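Local structure of putative dehydratase (Mesorhizobium loti, 2POZ) at the interface of chains A and B. The protein is a putative dehydratase, probably a lyase, of the mandelate racemase/muconate lactonizing enzyme family in the enolase superfamily, and assembles as an octamer. Numbering follows the deposited sequence. Chains: chain A/B, Putative dehydratase.

The interface of chains A and B. Residues chain A 213-214, 217, 220; chain B 227-228, 250, 252, 303.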
loop_
_atom_site.group_PDB
_atom_site.type_symbol
_atom_site.label_atom_id
_atom_site.label_comp_id
_atom_site.label_asym_id
_atom_site.label_seq_id
_atom_site.Cartn_x
_atom_site.Cartn_y
_atom_site.Cartn_z
ATOM N N ASP A 213 -11.927 11.601 -16.346
ATOM C CA ASP A 213 -13.334 11.245 -16.474
ATOM C C ASP A 213 -13.820 11.148 -17.931
ATOM O O ASP A 213 -14.376 10.123 -18.337
ATOM C CB ASP A 213 -14.196 12.238 -15.673
ATOM C CG ASP A 213 -13.957 13.704 -16.067
ATOM O OD1 ASP A 213 -12.912 14.021 -16.679
ATOM O OD2 ASP A 213 -14.821 14.549 -15.744
ATOM N N GLU A 214 -13.594 12.195 -18.718
ATOM C CA GLU A 214 -14.035 12.191 -20.104
ATOM C C GLU A 214 -13.286 11.173 -20.959
ATOM O O GLU A 214 -13.846 10.621 -21.902
ATOM C CB GLU A 214 -13.906 13.589 -20.711
ATOM C CG GLU A 214 -14.900 14.605 -20.163
ATOM C CD GLU A 214 -16.346 14.128 -20.250
ATOM O OE1 GLU A 214 -16.745 13.571 -21.298
ATOM O OE2 GLU A 214 -17.092 14.316 -19.266
ATOM N N ARG A 217 -14.869 7.864 -20.285
ATOM C CA ARG A 217 -16.152 7.875 -20.972
ATOM C C ARG A 217 -15.979 7.587 -22.465
ATOM O O ARG A 217 -16.693 6.761 -23.025
ATOM C CB ARG A 217 -16.839 9.227 -20.774
ATOM C CG ARG A 217 -18.118 9.420 -21.585
ATOM C CD ARG A 217 -18.801 10.715 -21.185
ATOM N NE ARG A 217 -19.646 10.535 -20.008
ATOM C CZ ARG A 217 -19.764 11.408 -19.010
ATOM N NH1 ARG A 217 -19.080 12.547 -19.020
ATOM N NH2 ARG A 217 -20.580 11.140 -18.003
ATOM N N ARG A 220 -14.908 3.909 -23.252
ATOM C CA ARG A 220 -16.008 2.971 -23.078
ATOM C C ARG A 220 -16.948 3.069 -24.276
ATOM O O ARG A 220 -17.474 2.064 -24.743
ATOM C CB ARG A 220 -16.766 3.273 -21.783
ATOM C CG ARG A 220 -16.019 2.824 -20.529
ATOM C CD ARG A 220 -16.758 3.231 -19.258
ATOM N NE ARG A 220 -16.109 2.685 -18.071
ATOM C CZ ARG A 220 -16.250 3.184 -16.849
ATOM N NH1 ARG A 220 -17.022 4.246 -16.654
ATOM N NH2 ARG A 220 -15.607 2.631 -15.824
ATOM N N ILE B 227 -25.584 10.814 -17.436
ATOM C CA ILE B 227 -25.314 11.889 -16.494
ATOM C C ILE B 227 -23.918 12.468 -16.714
ATOM O O ILE B 227 -22.949 11.725 -16.859
ATOM C CB ILE B 227 -25.429 11.371 -15.045
ATOM C CG1 ILE B 227 -26.765 10.642 -14.868
ATOM C CG2 ILE B 227 -25.312 12.523 -14.058
ATOM C CD1 ILE B 227 -27.990 11.486 -15.162
ATOM N N CYS B 228 -23.822 13.793 -16.746
ATOM C CA CYS B 228 -22.535 14.455 -16.947
ATOM C C CYS B 228 -21.673 14.125 -15.729
ATOM O O CYS B 228 -20.537 13.679 -15.850
ATOM C CB CYS B 228 -22.731 15.969 -17.081
ATOM S SG CYS B 228 -21.249 16.878 -17.611
ATOM N N PRO B 250 -20.447 4.184 -12.760
ATOM C CA PRO B 250 -20.071 4.578 -14.123
ATOM C C PRO B 250 -20.172 6.080 -14.378
ATOM O O PRO B 250 -20.037 6.530 -15.511
ATOM C CB PRO B 250 -21.059 3.795 -14.976
ATOM C CG PRO B 250 -22.321 3.919 -14.161
ATOM C CD PRO B 250 -21.824 3.651 -12.735
ATOM N N PRO B 252 -18.996 10.194 -13.658
ATOM C CA PRO B 252 -17.839 10.978 -13.211
ATOM C C PRO B 252 -18.295 11.712 -11.937
ATOM O O PRO B 252 -19.439 12.175 -11.862
ATOM C CB PRO B 252 -17.609 11.948 -14.366
ATOM C CG PRO B 252 -18.167 11.225 -15.548
ATOM C CD PRO B 252 -19.427 10.622 -15.000
ATOM N N ARG B 303 -10.491 18.815 -14.043
ATOM C CA ARG B 303 -10.986 20.091 -14.536
ATOM C C ARG B 303 -11.769 20.747 -13.407
ATOM O O ARG B 303 -12.054 20.119 -12.385
ATOM C CB ARG B 303 -11.851 19.898 -15.786
ATOM C CG ARG B 303 -12.898 18.823 -15.643
ATOM C CD ARG B 303 -13.542 18.505 -16.980
ATOM N NE ARG B 303 -14.434 17.359 -16.851
ATOM C CZ ARG B 303 -15.440 17.095 -17.678
ATOM N NH1 ARG B 303 -15.687 17.899 -18.704
ATOM N NH2 ARG B 303 -16.201 16.030 -17.471
#
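B:Arg303 reaches between two neighbouring acids of chain A and bridges both through one nitrogen, NH2. A:Asp213 OD2 lies at the edge of the guanidinium, 2.7 Å from B:Arg303 NH2, yet the arginine approaches it from above the carboxylate plane; NE adds a weak bond to the same oxygen. A:Glu214 turns its OE2 to B:Arg303 NH2 at 2.6 Å, and its CG packs on one guanidinium face, near the rim. This OE2 uses its anti lone pair and sits 33° out of the guanidinium plane, in a short but bent bond (126° at H). Arginine suits the place because its flat, many-handed cation can bind two acids at once; the short aspartate and longer glutamate offer it carboxylates from successive positions. Its chain runs extended from CG to NE, carrying the charge out to chain A.

A:Glu214 OE2 also takes a salt bridge from A:Arg217 NH1 at 2.7 Å, one helical turn on, so this oxygen joins two arginines. Their like charges are probably offset by the acids. Bent at chi3 (-84°), A:Arg217 sets its guanidinium beside B:Pro252, with CZ 3.8 Å from B:Pro252 CG. Its NH2 makes a weak bond to B:Cys228 O, whereas B:Ile227 O is near but badly placed for an N-H. The rigid, apolar proline ring also meets A:Asp213 CB through B:Pro252 CB, at 3.7 Å.

Behind the first shell, A:Glu214 N donates to A:Asp213 OD1 at 2.8 Å, helping to fix the carboxylate. A:Arg220 passes more loosely by B:Pro250.

Within the C-terminal enolase-like domain, a barrel in this family, chain A contributes helix 212-222; chain B answers with loops and the start of strand 303-304, in an octamer contact without exact two-fold symmetry.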